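Local coordinates for chorismate mutase and shikimate 5-dehydrogenase fusion protein (Clostridium acetobutylicum, PDB 3FBT) that probably catalyses the reversible NADPH-linked reduction of 3-dehydroshikimate to shikimate, this chain being the shikimate dehydrogenase part of a fusion with chorismate mutase, at residues K111-F116 and S209-I214; C125-S130 and A136-L141; Y140-F145 and Y163-V168. All coordinates share one frame; numbering follows the deposited sequence.

In the fold
All three contacts lie in the Rossmann-type half of the chain and reach one parallel sheet, on which helices 105-115 and 134-143 pack. Interactions 1 and 2 have centres about 12 Å apart and meet where Leu-113 CD1 lies 3.6 Å from Tyr-140 CE2. Interactions 2 and 3, about 7 Å apart between centres, share Tyr-140 and Leu-141 of helix 134-143; Ser-130 O and Tyr-163 OH, 2.8 Å apart, form a probable hydrogen bond between them. Interaction 2 holds Gly-129 and Ser-130 of the predicted NADP(+) site, where a sulfate ion sits, and interaction 1 holds Leu-213 of that site. Interaction 3 lies farther out, on the surface.

Interaction 1: residues K111-F116 and S209-I214; sequences KMLSKF and SAVDLI
Val-211 meets Met-112 and Leu-113 where helix 105-115 packs on the parallel sheet of the Rossmann-type domain, in a buried, wholly apolar contact of 139 Å². On the sheet side the segment begins with strand 209-212. Ser-209 and Ala-210 carry backbone hydrogen bonds to the neighbouring strands, and Ala-210 packs against helix 221-228.

Val-211 points toward the helix, and its two methyls divide the work. With CG1 anti to the backbone N (chi1 -174°), that methyl meets Met-112 tip to tip: Met-112 CE comes to 3.4 Å of Val-211 CG1, tighter than usual for two carbons, while SD stays 3.9 Å from the same methyl. The methionine chain runs out extended and bends only at chi3 (33°). Leu-113 crosses Val-211 at about a right angle, its CD2 4.1 Å from Val-211 CG2.

The CB of Asp-212 points away from the helix, and its buried carboxylate is bonded at both oxygens: Asn-184 ND2 bonds OD1 and Thr-220 OG1 bonds OD2. Leu-213, predicted to contact NADP(+), packs on Ala-133 and Met-239. At Ile-214 an Asx turn closes the segment: the backbone N of Ile-214 donates to Asp-212 OD1 at 3.0 Å, from above the carboxylate plane.

Interaction 2: residues C125-S130 and A136-L141; sequences CVVLGS and AVLQYL. With SO4 (sulfate ion), chain E.
Strand 125-128 and helix 136-141 run almost exactly antiparallel, 173° between their directions with axes 10.1 Å apart, and the closest CA pairs are Cys-125 with Leu-141 and Val-127 with Leu-138. This is the first strand and helix of a beta-alpha-beta unit completed by strand 148-153, with the glycine-rich turn of a Rossmann fold between them.

Val-127 is the centre of the packing. Its CG2, anti to the carbonyl carbon, is the methyl that enters the helix face and touches three side chains: Leu-138 CD2 at 3.5 Å, Leu-141 CD1 at 3.6 Å and, less closely, Val-137 CG1 at 4.2 Å. Both leucines cross the valine obliquely, each offering a single methyl to it. Leu-141 also reaches back along the strand, where its CD1 lies 4.0 Å from Cys-125 CB and its other methyl borders the sulfur. Alternation of the strand turns Val-126 away, onto Val-152 and Phe-207.

Beyond the strand the chain changes from apolar to polar. A sulfate ion, probably from the crystallisation liquor, is held by two groups of Ser-130: the backbone N reaches its O3 at 3.2 Å along a nearly straight bond (164°), and OG reaches its O4 at 2.7 Å. With OG between the backbone N and the carbonyl carbon (chi1 60°), hydroxyl and amide meet the same ion through different oxygens. Thr-153 OG1 and Arg-154 NH2 also bond the ion. Gly-129 and Ser-130 belong to the predicted NADP(+) site, so the anion is consistent with a place for a cofactor phosphate. Between strand and helix there is methyl packing and no hydrogen bond; polar chemistry begins past the strand, where the amide and hydroxyl of Ser-130 bond an anion and could probably do the same for a cofactor phosphate.

Interaction 3: residues Y140-F145 and Y163-V168; sequences YLKDNF and YGEFKV
The Phe-166 ring presents an edge to Lys-142, whose CB lies near the ring plane, 4.3 Å from Phe-166 CE1; Glu-165 CG lies over one face of that ring, offset toward its rim, and Tyr-163 CB sits at the edge, in plane. This surface contact belongs to the Rossmann-type domain, where the C-terminal end of helix 134-143 meets the type I beta turn, Tyr-163 to Phe-166, that leads into edge strand 167-170. The turn is closed by the Phe-166 N to Tyr-163 O bond of 3.2 Å. Phe-166 also packs on Leu-138 and Ile-149, which ties the turn to the helix and the neighbouring strand.

On the helix side, one face of the Tyr-140 ring carries Asn-144 ND2, 3.5 Å above its centre. The same ND2 donates to Tyr-140 O at 3.1 Å, tilted from the carbonyl plane, and Asn-144 N also bonds that oxygen, so two donors hold one carbonyl as the helix runs out. Phe-145, with positive phi, is the C-prime residue of a Schellman motif ending the helix, with Ala-146 N bonded to Leu-141 O and Phe-145 N to Lys-142 O.

Lys-142 and Glu-165 cross at about a right angle, both exposed. The opposite charges may attract weakly, but the lysine chain bends at chi4 (-69°) and leaves NZ 4.9 Å from Glu-165 OE1, so no salt bridge forms. The lysine touches through its methylenes: Lys-142 CE lies 3.8 Å from Glu-165 OE1, and CD is scarcely farther.

Interaction 1: residues K111-F116 and S209-I214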
ATOM      1  N   LYS A 111       1.242   3.119  29.446  1.00 43.01           N
ATOM      2  CA  LYS A 111      -0.211   3.184  29.531  1.00 43.76           C
ATOM      3  C   LYS A 111      -0.737   1.969  30.263  1.00 44.71           C
ATOM      4  O   LYS A 111      -1.794   2.018  30.951  1.00 44.51           O
ATOM      5  CB  LYS A 111      -0.897   3.331  28.162  1.00 43.52           C
ATOM      6  CG  LYS A 111      -0.529   4.600  27.376  1.00 44.35           C
ATOM      7  CD  LYS A 111      -1.388   5.825  27.636  1.00 49.58           C
ATOM      8  CE  LYS A 111      -0.668   7.120  27.060  1.00 50.24           C
ATOM      9  NZ  LYS A 111      -1.374   8.451  27.253  1.00 51.27           N
ATOM     10  N   MET A 112      -0.035   0.850  30.075  1.00 45.32           N
ATOM     11  CA  MET A 112      -0.417  -0.402  30.683  1.00 44.47           C
ATOM     12  C   MET A 112      -0.289  -0.372  32.256  1.00 46.00           C
ATOM     13  O   MET A 112      -1.180  -0.841  32.981  1.00 45.53           O
ATOM     14  CB  MET A 112       0.399  -1.522  30.067  1.00 44.80           C
ATOM     15  CG  MET A 112      -0.019  -2.916  30.517  1.00 42.80           C
ATOM     16  SD  MET A 112       1.214  -4.246  30.169  1.00 35.00           S
ATOM     17  CE  MET A 112       2.747  -3.504  30.314  1.00 30.27           C
ATOM     18  N   LEU A 113       0.827   0.152  32.746  1.00 46.61           N
ATOM     19  CA  LEU A 113       1.067   0.324  34.184  1.00 48.19           C
ATOM     20  C   LEU A 113      -0.040   1.273  34.730  1.00 49.00           C
ATOM     21  O   LEU A 113      -0.728   0.901  35.640  1.00 48.69           O
ATOM     22  CB  LEU A 113       2.469   0.888  34.465  1.00 46.70           C
ATOM     23  CG  LEU A 113       3.622  -0.016  33.956  1.00 46.50           C
ATOM     24  CD1 LEU A 113       5.025   0.485  34.294  1.00 44.20           C
ATOM     25  CD2 LEU A 113       3.449  -1.447  34.409  1.00 42.15           C
ATOM     26  N   SER A 114      -0.248   2.450  34.134  1.00 50.82           N
ATOM     27  CA  SER A 114      -1.288   3.352  34.673  1.00 52.23           C
ATOM     28  C   SER A 114      -2.599   2.660  34.741  1.00 52.89           C
ATOM     29  O   SER A 114      -3.247   2.671  35.787  1.00 53.94           O
ATOM     30  CB  SER A 114      -1.458   4.588  33.853  1.00 52.22           C
ATOM     31  OG  SER A 114      -0.179   5.088  33.586  1.00 55.87           O
ATOM     32  N   LYS A 115      -2.984   2.042  33.633  1.00 52.82           N
ATOM     33  CA  LYS A 115      -4.280   1.453  33.529  1.00 53.27           C
ATOM     34  C   LYS A 115      -4.508   0.359  34.556  1.00 54.74           C
ATOM     35  O   LYS A 115      -5.567   0.293  35.148  1.00 55.36           O
ATOM     36  CB  LYS A 115      -4.535   0.917  32.134  1.00 53.30           C
ATOM     37  CG  LYS A 115      -5.974   0.360  31.943  1.00 54.80           C
ATOM     38  CD  LYS A 115      -6.926   1.536  31.737  1.00 54.39           C
ATOM     39  CE  LYS A 115      -8.325   1.074  31.383  1.00 59.71           C
ATOM     40  NZ  LYS A 115      -9.083   2.191  30.635  1.00 63.93           N
ATOM     41  N   PHE A 116      -3.545  -0.516  34.808  1.00 54.57           N
ATOM     42  CA  PHE A 116      -3.762  -1.409  35.931  1.00 53.85           C
ATOM     43  C   PHE A 116      -3.153  -0.889  37.240  1.00 53.60           C
ATOM     44  O   PHE A 116      -2.923  -1.644  38.173  1.00 54.81           O
ATOM     45  CB  PHE A 116      -3.311  -2.797  35.541  1.00 54.60           C
ATOM     46  CG  PHE A 116      -3.978  -3.285  34.262  1.00 54.86           C
ATOM     47  CD1 PHE A 116      -5.101  -4.084  34.306  1.00 59.38           C
ATOM     48  CD2 PHE A 116      -3.511  -2.876  33.019  1.00 54.09           C
ATOM     49  CE1 PHE A 116      -5.734  -4.492  33.131  1.00 58.71           C
ATOM     50  CE2 PHE A 116      -4.119  -3.263  31.877  1.00 51.81           C
ATOM     51  CZ  PHE A 116      -5.236  -4.085  31.922  1.00 56.72           C
ATOM     52  N   SER A 209       3.515  -7.286  42.245  1.00 52.38           N
ATOM     53  CA  SER A 209       2.917  -7.208  40.890  1.00 50.83           C
ATOM     54  C   SER A 209       3.704  -8.007  39.820  1.00 50.80           C
ATOM     55  O   SER A 209       4.924  -7.920  39.755  1.00 50.28           O
ATOM     56  CB  SER A 209       2.891  -5.781  40.464  1.00 51.33           C
ATOM     57  OG  SER A 209       1.907  -5.126  41.181  1.00 52.63           O
ATOM     58  N   ALA A 210       2.998  -8.777  38.993  1.00 48.31           N
ATOM     59  CA  ALA A 210       3.597  -9.499  37.941  1.00 46.53           C
ATOM     60  C   ALA A 210       3.087  -8.856  36.658  1.00 46.18           C
ATOM     61  O   ALA A 210       1.877  -8.826  36.508  1.00 47.24           O
ATOM     62  CB  ALA A 210       3.123 -10.939  37.997  1.00 44.94           C
ATOM     63  N   VAL A 211       3.973  -8.376  35.758  1.00 44.47           N
ATOM     64  CA  VAL A 211       3.619  -7.835  34.414  1.00 43.56           C
ATOM     65  C   VAL A 211       4.257  -8.733  33.304  1.00 43.28           C
ATOM     66  O   VAL A 211       5.486  -8.829  33.215  1.00 41.29           O
ATOM     67  CB  VAL A 211       4.134  -6.348  34.202  1.00 42.76           C
ATOM     68  CG1 VAL A 211       3.631  -5.687  32.812  1.00 41.43           C
ATOM     69  CG2 VAL A 211       3.747  -5.426  35.346  1.00 45.21           C
ATOM     70  N   ASP A 212       3.458  -9.396  32.487  1.00 43.48           N
ATOM     71  CA  ASP A 212       3.982 -10.084  31.306  1.00 44.66           C
ATOM     72  C   ASP A 212       3.689  -9.269  30.035  1.00 44.49           C
ATOM     73  O   ASP A 212       2.573  -8.849  29.811  1.00 45.33           O
ATOM     74  CB  ASP A 212       3.333 -11.442  31.141  1.00 44.49           C
ATOM     75  CG  ASP A 212       4.212 -12.401  30.336  1.00 47.61           C
ATOM     76  OD1 ASP A 212       5.012 -11.901  29.521  1.00 47.05           O
ATOM     77  OD2 ASP A 212       4.151 -13.656  30.562  1.00 49.13           O
ATOM     78  N   LEU A 213       4.677  -9.045  29.189  1.00 45.11           N
ATOM     79  CA  LEU A 213       4.413  -8.309  27.935  1.00 43.96           C
ATOM     80  C   LEU A 213       3.778  -9.206  26.875  1.00 43.63           C
ATOM     81  O   LEU A 213       3.315  -8.724  25.850  1.00 44.42           O
ATOM     82  CB  LEU A 213       5.672  -7.672  27.351  1.00 43.05           C
ATOM     83  CG  LEU A 213       6.135  -6.291  27.719  1.00 43.48           C
ATOM     84  CD1 LEU A 213       6.302  -6.180  29.238  1.00 40.92           C
ATOM     85  CD2 LEU A 213       7.427  -6.198  27.012  1.00 44.91           C
ATOM     86  N   ILE A 214       3.773 -10.508  27.115  1.00 43.23           N
ATOM     87  CA  ILE A 214       2.958 -11.437  26.365  1.00 42.22           C
ATOM     88  C   ILE A 214       1.453 -11.244  26.606  1.00 43.98           C
ATOM     89  O   ILE A 214       1.014 -11.069  27.771  1.00 42.05           O
ATOM     90  CB  ILE A 214       3.318 -12.832  26.807  1.00 42.86           C
ATOM     91  CG1 ILE A 214       4.827 -13.054  26.520  1.00 44.57           C
ATOM     92  CG2 ILE A 214       2.325 -13.890  26.149  1.00 36.53           C
ATOM     93  CD1 ILE A 214       5.422 -14.297  27.228  1.00 42.62           C
TER

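Interaction 2: residues C125-S130 and A136-L141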
ATOM      1  N   CYS A 125      12.233  -2.902  41.061  1.00 43.58           N
ATOM      2  CA  CYS A 125      11.718  -3.435  39.798  1.00 44.91           C
ATOM      3  C   CYS A 125      12.656  -4.437  39.146  1.00 44.06           C
ATOM      4  O   CYS A 125      13.849  -4.131  38.957  1.00 44.74           O
ATOM      5  CB  CYS A 125      11.508  -2.294  38.838  1.00 45.21           C
ATOM      6  SG  CYS A 125      10.267  -1.103  39.459  1.00 50.46           S
ATOM      7  N   VAL A 126      12.087  -5.587  38.799  1.00 41.60           N
ATOM      8  CA  VAL A 126      12.841  -6.661  38.217  1.00 42.80           C
ATOM      9  C   VAL A 126      12.438  -7.000  36.789  1.00 40.42           C
ATOM     10  O   VAL A 126      11.323  -7.404  36.524  1.00 42.10           O
ATOM     11  CB  VAL A 126      12.779  -7.944  39.138  1.00 41.14           C
ATOM     12  CG1 VAL A 126      13.413  -9.115  38.427  1.00 42.46           C
ATOM     13  CG2 VAL A 126      13.545  -7.625  40.435  1.00 43.60           C
ATOM     14  N   VAL A 127      13.362  -6.873  35.872  1.00 40.85           N
ATOM     15  CA  VAL A 127      13.071  -7.216  34.470  1.00 40.01           C
ATOM     16  C   VAL A 127      13.667  -8.542  34.028  1.00 39.48           C
ATOM     17  O   VAL A 127      14.896  -8.779  34.166  1.00 39.17           O
ATOM     18  CB  VAL A 127      13.596  -6.100  33.511  1.00 41.64           C
ATOM     19  CG1 VAL A 127      13.201  -6.395  32.041  1.00 41.22           C
ATOM     20  CG2 VAL A 127      13.148  -4.755  33.935  1.00 37.60           C
ATOM     21  N   LEU A 128      12.826  -9.397  33.444  1.00 39.96           N
ATOM     22  CA  LEU A 128      13.294 -10.672  32.940  1.00 39.98           C
ATOM     23  C   LEU A 128      13.598 -10.644  31.452  1.00 40.22           C
ATOM     24  O   LEU A 128      12.709 -10.333  30.638  1.00 40.16           O
ATOM     25  CB  LEU A 128      12.285 -11.782  33.195  1.00 39.69           C
ATOM     26  CG  LEU A 128      11.692 -11.764  34.610  1.00 42.56           C
ATOM     27  CD1 LEU A 128      10.640 -12.879  34.650  1.00 39.97           C
ATOM     28  CD2 LEU A 128      12.742 -11.910  35.629  1.00 38.04           C
ATOM     29  N   GLY A 129      14.837 -10.995  31.104  1.00 40.67           N
ATOM     30  CA  GLY A 129      15.370 -10.884  29.739  1.00 40.78           C
ATOM     31  C   GLY A 129      15.923  -9.525  29.313  1.00 43.41           C
ATOM     32  O   GLY A 129      15.567  -8.471  29.835  1.00 41.48           O
ATOM     33  N   SER A 130      16.790  -9.551  28.310  1.00 44.70           N
ATOM     34  CA  SER A 130      17.429  -8.342  27.800  1.00 46.53           C
ATOM     35  C   SER A 130      17.103  -7.951  26.381  1.00 47.49           C
ATOM     36  O   SER A 130      17.634  -6.956  25.908  1.00 50.26           O
ATOM     37  CB  SER A 130      18.932  -8.536  27.853  1.00 46.02           C
ATOM     38  OG  SER A 130      19.245  -9.653  27.052  1.00 45.48           O
ATOM     39  N   ALA A 136      13.043  -0.451  26.017  1.00 38.61           N
ATOM     40  CA  ALA A 136      12.063   0.613  26.285  1.00 37.93           C
ATOM     41  C   ALA A 136      11.516   0.509  27.707  1.00 37.13           C
ATOM     42  O   ALA A 136      11.311   1.489  28.331  1.00 39.37           O
ATOM     43  CB  ALA A 136      10.927   0.575  25.270  1.00 37.47           C
ATOM     44  N   VAL A 137      11.287  -0.679  28.206  1.00 38.04           N
ATOM     45  CA  VAL A 137      10.810  -0.905  29.604  1.00 39.10           C
ATOM     46  C   VAL A 137      11.864  -0.350  30.625  1.00 40.29           C
ATOM     47  O   VAL A 137      11.505   0.324  31.588  1.00 41.07           O
ATOM     48  CB  VAL A 137      10.583  -2.417  29.788  1.00 38.62           C
ATOM     49  CG1 VAL A 137      10.476  -2.879  31.259  1.00 37.44           C
ATOM     50  CG2 VAL A 137       9.406  -2.892  29.001  1.00 39.29           C
ATOM     51  N   LEU A 138      13.165  -0.604  30.401  1.00 42.04           N
ATOM     52  CA  LEU A 138      14.236  -0.138  31.311  1.00 43.69           C
ATOM     53  C   LEU A 138      14.363   1.388  31.268  1.00 45.68           C
ATOM     54  O   LEU A 138      14.534   2.028  32.305  1.00 47.10           O
ATOM     55  CB  LEU A 138      15.594  -0.763  30.932  1.00 44.04           C
ATOM     56  CG  LEU A 138      15.699  -2.285  31.115  1.00 45.49           C
ATOM     57  CD1 LEU A 138      16.889  -2.923  30.364  1.00 43.09           C
ATOM     58  CD2 LEU A 138      15.700  -2.703  32.637  1.00 43.54           C
ATOM     59  N   GLN A 139      14.250   2.002  30.091  1.00 44.95           N
ATOM     60  CA  GLN A 139      14.238   3.466  30.056  1.00 45.98           C
ATOM     61  C   GLN A 139      13.046   4.016  30.840  1.00 46.38           C
ATOM     62  O   GLN A 139      13.191   4.985  31.604  1.00 45.62           O
ATOM     63  CB  GLN A 139      14.200   4.006  28.634  1.00 44.99           C
ATOM     64  CG  GLN A 139      14.346   5.467  28.603  1.00 47.52           C
ATOM     65  CD  GLN A 139      15.731   5.843  29.043  1.00 51.48           C
ATOM     66  OE1 GLN A 139      16.689   5.111  28.783  1.00 50.21           O
ATOM     67  NE2 GLN A 139      15.855   6.986  29.729  1.00 56.51           N
ATOM     68  N   TYR A 140      11.864   3.419  30.639  1.00 45.11           N
ATOM     69  CA  TYR A 140      10.701   3.887  31.383  1.00 45.39           C
ATOM     70  C   TYR A 140      10.861   3.780  32.918  1.00 46.33           C
ATOM     71  O   TYR A 140      10.590   4.761  33.605  1.00 46.07           O
ATOM     72  CB  TYR A 140       9.463   3.147  30.945  1.00 45.16           C
ATOM     73  CG  TYR A 140       8.198   3.639  31.584  1.00 43.40           C
ATOM     74  CD1 TYR A 140       7.432   4.687  30.999  1.00 46.35           C
ATOM     75  CD2 TYR A 140       7.748   3.073  32.746  1.00 40.29           C
ATOM     76  CE1 TYR A 140       6.260   5.165  31.607  1.00 46.90           C
ATOM     77  CE2 TYR A 140       6.580   3.545  33.379  1.00 45.71           C
ATOM     78  CZ  TYR A 140       5.837   4.553  32.813  1.00 49.31           C
ATOM     79  OH  TYR A 140       4.681   4.910  33.469  1.00 52.99           O
ATOM     80  N   LEU A 141      11.290   2.615  33.436  1.00 45.44           N
ATOM     81  CA  LEU A 141      11.436   2.400  34.880  1.00 46.08           C
ATOM     82  C   LEU A 141      12.361   3.428  35.530  1.00 48.00           C
ATOM     83  O   LEU A 141      12.098   3.967  36.617  1.00 49.38           O
ATOM     84  CB  LEU A 141      11.986   1.020  35.195  1.00 45.77           C
ATOM     85  CG  LEU A 141      11.232  -0.203  34.714  1.00 42.56           C
ATOM     86  CD1 LEU A 141      12.095  -1.464  34.934  1.00 36.20           C
ATOM     87  CD2 LEU A 141       9.839  -0.283  35.381  1.00 41.26           C
TER
HETATM   88  S   SO4 E   2      18.560 -13.156  28.022  1.00 50.44           S
HETATM   89  O1  SO4 E   2      18.359 -14.109  29.149  1.00 46.81           O
HETATM   90  O2  SO4 E   2      19.087 -14.080  27.014  1.00 54.27           O
HETATM   91  O3  SO4 E   2      17.294 -12.606  27.503  1.00 51.84           O
HETATM   92  O4  SO4 E   2      19.416 -12.010  28.295  1.00 41.87           O

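Interaction 3: residues Y140-F145 and Y163-V168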
ATOM      1  N   TYR A 140      11.864   3.419  30.639  1.00 45.11           N
ATOM      2  CA  TYR A 140      10.701   3.887  31.383  1.00 45.39           C
ATOM      3  C   TYR A 140      10.861   3.780  32.918  1.00 46.33           C
ATOM      4  O   TYR A 140      10.590   4.761  33.605  1.00 46.07           O
ATOM      5  CB  TYR A 140       9.463   3.147  30.945  1.00 45.16           C
ATOM      6  CG  TYR A 140       8.198   3.639  31.584  1.00 43.40           C
ATOM      7  CD1 TYR A 140       7.432   4.687  30.999  1.00 46.35           C
ATOM      8  CD2 TYR A 140       7.748   3.073  32.746  1.00 40.29           C
ATOM      9  CE1 TYR A 140       6.260   5.165  31.607  1.00 46.90           C
ATOM     10  CE2 TYR A 140       6.580   3.545  33.379  1.00 45.71           C
ATOM     11  CZ  TYR A 140       5.837   4.553  32.813  1.00 49.31           C
ATOM     12  OH  TYR A 140       4.681   4.910  33.469  1.00 52.99           O
ATOM     13  N   LEU A 141      11.290   2.615  33.436  1.00 45.44           N
ATOM     14  CA  LEU A 141      11.436   2.400  34.880  1.00 46.08           C
ATOM     15  C   LEU A 141      12.361   3.428  35.530  1.00 48.00           C
ATOM     16  O   LEU A 141      12.098   3.967  36.617  1.00 49.38           O
ATOM     17  CB  LEU A 141      11.986   1.020  35.195  1.00 45.77           C
ATOM     18  CG  LEU A 141      11.232  -0.203  34.714  1.00 42.56           C
ATOM     19  CD1 LEU A 141      12.095  -1.464  34.934  1.00 36.20           C
ATOM     20  CD2 LEU A 141       9.839  -0.283  35.381  1.00 41.26           C
ATOM     21  N   LYS A 142      13.424   3.714  34.830  1.00 48.33           N
ATOM     22  CA  LYS A 142      14.384   4.648  35.257  1.00 51.32           C
ATOM     23  C   LYS A 142      13.833   6.092  35.139  1.00 52.19           C
ATOM     24  O   LYS A 142      14.038   6.907  36.037  1.00 52.82           O
ATOM     25  CB  LYS A 142      15.613   4.483  34.389  1.00 50.72           C
ATOM     26  CG  LYS A 142      16.348   5.755  34.278  1.00 53.72           C
ATOM     27  CD  LYS A 142      17.796   5.538  33.775  1.00 57.80           C
ATOM     28  CE  LYS A 142      18.626   6.795  34.021  1.00 60.16           C
ATOM     29  NZ  LYS A 142      18.146   7.887  33.111  1.00 61.91           N
ATOM     30  N   ASP A 143      13.160   6.411  34.032  1.00 51.75           N
ATOM     31  CA  ASP A 143      12.549   7.715  33.902  1.00 52.17           C
ATOM     32  C   ASP A 143      11.567   7.939  35.025  1.00 51.28           C
ATOM     33  O   ASP A 143      11.326   9.070  35.353  1.00 51.77           O
ATOM     34  CB  ASP A 143      11.802   7.902  32.581  1.00 51.11           C
ATOM     35  CG  ASP A 143      12.714   8.139  31.472  1.00 53.51           C
ATOM     36  OD1 ASP A 143      13.892   8.480  31.742  1.00 51.24           O
ATOM     37  OD2 ASP A 143      12.262   7.973  30.314  1.00 57.39           O
ATOM     38  N   ASN A 144      10.961   6.871  35.546  1.00 50.47           N
ATOM     39  CA  ASN A 144       9.986   6.988  36.619  1.00 50.42           C
ATOM     40  C   ASN A 144      10.510   6.745  38.051  1.00 49.01           C
ATOM     41  O   ASN A 144       9.737   6.526  38.945  1.00 49.91           O
ATOM     42  CB  ASN A 144       8.818   6.051  36.379  1.00 49.99           C
ATOM     43  CG  ASN A 144       7.863   6.593  35.392  1.00 52.60           C
ATOM     44  OD1 ASN A 144       6.713   6.864  35.728  1.00 55.36           O
ATOM     45  ND2 ASN A 144       8.314   6.751  34.146  1.00 53.16           N
ATOM     46  N   PHE A 145      11.810   6.714  38.237  1.00 49.82           N
ATOM     47  CA  PHE A 145      12.393   6.683  39.593  1.00 50.68           C
ATOM     48  C   PHE A 145      12.083   5.421  40.396  1.00 50.80           C
ATOM     49  O   PHE A 145      11.716   5.515  41.582  1.00 50.90           O
ATOM     50  CB  PHE A 145      11.938   7.958  40.341  1.00 51.32           C
ATOM     51  CG  PHE A 145      12.237   9.234  39.570  1.00 52.68           C
ATOM     52  CD1 PHE A 145      13.481   9.809  39.606  1.00 54.98           C
ATOM     53  CD2 PHE A 145      11.271   9.840  38.768  1.00 57.14           C
ATOM     54  CE1 PHE A 145      13.747  10.990  38.887  1.00 55.34           C
ATOM     55  CE2 PHE A 145      11.554  11.008  38.056  1.00 56.72           C
ATOM     56  CZ  PHE A 145      12.790  11.571  38.121  1.00 56.09           C
ATOM     57  N   TYR A 163      24.113  -3.330  29.524  1.00 55.88           N
ATOM     58  CA  TYR A 163      23.379  -2.426  30.421  1.00 56.45           C
ATOM     59  C   TYR A 163      24.179  -2.121  31.701  1.00 57.39           C
ATOM     60  O   TYR A 163      23.803  -2.536  32.796  1.00 57.69           O
ATOM     61  CB  TYR A 163      21.989  -3.000  30.794  1.00 55.46           C
ATOM     62  CG  TYR A 163      21.070  -3.366  29.652  1.00 54.05           C
ATOM     63  CD1 TYR A 163      20.387  -2.384  28.933  1.00 52.86           C
ATOM     64  CD2 TYR A 163      20.808  -4.704  29.341  1.00 54.89           C
ATOM     65  CE1 TYR A 163      19.526  -2.705  27.897  1.00 50.99           C
ATOM     66  CE2 TYR A 163      19.932  -5.051  28.303  1.00 56.21           C
ATOM     67  CZ  TYR A 163      19.278  -4.032  27.587  1.00 56.89           C
ATOM     68  OH  TYR A 163      18.395  -4.361  26.566  1.00 59.65           O
ATOM     69  N   GLY A 164      25.240  -1.334  31.556  1.00 58.30           N
ATOM     70  CA  GLY A 164      26.199  -1.129  32.633  1.00 59.30           C
ATOM     71  C   GLY A 164      25.667  -0.426  33.857  1.00 59.50           C
ATOM     72  O   GLY A 164      26.158  -0.648  34.961  1.00 59.71           O
ATOM     73  N   GLU A 165      24.664   0.424  33.665  1.00 59.55           N
ATOM     74  CA  GLU A 165      24.121   1.242  34.745  1.00 58.63           C
ATOM     75  C   GLU A 165      22.971   0.561  35.483  1.00 57.54           C
ATOM     76  O   GLU A 165      22.350   1.147  36.373  1.00 56.93           O
ATOM     77  CB  GLU A 165      23.611   2.554  34.167  1.00 60.00           C
ATOM     78  CG  GLU A 165      22.869   2.362  32.876  1.00 62.49           C
ATOM     79  CD  GLU A 165      22.126   3.622  32.467  1.00 69.06           C
ATOM     80  OE1 GLU A 165      21.383   4.203  33.321  1.00 69.81           O
ATOM     81  OE2 GLU A 165      22.279   4.023  31.285  1.00 70.02           O
ATOM     82  N   PHE A 166      22.660  -0.676  35.112  1.00 55.65           N
ATOM     83  CA  PHE A 166      21.678  -1.402  35.874  1.00 53.69           C
ATOM     84  C   PHE A 166      22.356  -2.543  36.599  1.00 52.90           C
ATOM     85  O   PHE A 166      23.397  -2.989  36.178  1.00 53.71           O
ATOM     86  CB  PHE A 166      20.586  -1.910  34.938  1.00 53.45           C
ATOM     87  CG  PHE A 166      19.806  -0.799  34.260  1.00 51.97           C
ATOM     88  CD1 PHE A 166      18.992   0.074  35.005  1.00 52.32           C
ATOM     89  CD2 PHE A 166      19.860  -0.632  32.886  1.00 50.77           C
ATOM     90  CE1 PHE A 166      18.272   1.108  34.378  1.00 48.25           C
ATOM     91  CE2 PHE A 166      19.113   0.409  32.254  1.00 47.11           C
ATOM     92  CZ  PHE A 166      18.348   1.256  32.993  1.00 46.81           C
ATOM     93  N   LYS A 167      21.763  -3.022  37.682  1.00 52.21           N
ATOM     94  CA  LYS A 167      22.192  -4.259  38.336  1.00 51.16           C
ATOM     95  C   LYS A 167      21.756  -5.460  37.535  1.00 50.21           C
ATOM     96  O   LYS A 167      20.551  -5.824  37.567  1.00 51.45           O
ATOM     97  CB  LYS A 167      21.555  -4.370  39.726  1.00 51.17           C
ATOM     98  CG  LYS A 167      22.042  -3.292  40.715  1.00 52.60           C
ATOM     99  CD  LYS A 167      21.141  -3.279  41.994  1.00 55.64           C
ATOM    100  CE  LYS A 167      21.875  -2.751  43.249  1.00 53.63           C
ATOM    101  NZ  LYS A 167      21.835  -1.260  43.265  1.00 57.37           N
ATOM    102  N   VAL A 168      22.709  -6.087  36.832  1.00 47.03           N
ATOM    103  CA  VAL A 168      22.475  -7.324  36.056  1.00 43.43           C
ATOM    104  C   VAL A 168      22.769  -8.626  36.848  1.00 43.59           C
ATOM    105  O   VAL A 168      23.822  -8.761  37.502  1.00 44.59           O
ATOM    106  CB  VAL A 168      23.346  -7.318  34.731  1.00 43.05           C
ATOM    107  CG1 VAL A 168      23.269  -8.657  34.012  1.00 40.80           C
ATOM    108  CG2 VAL A 168      22.886  -6.217  33.827  1.00 43.49           C
TER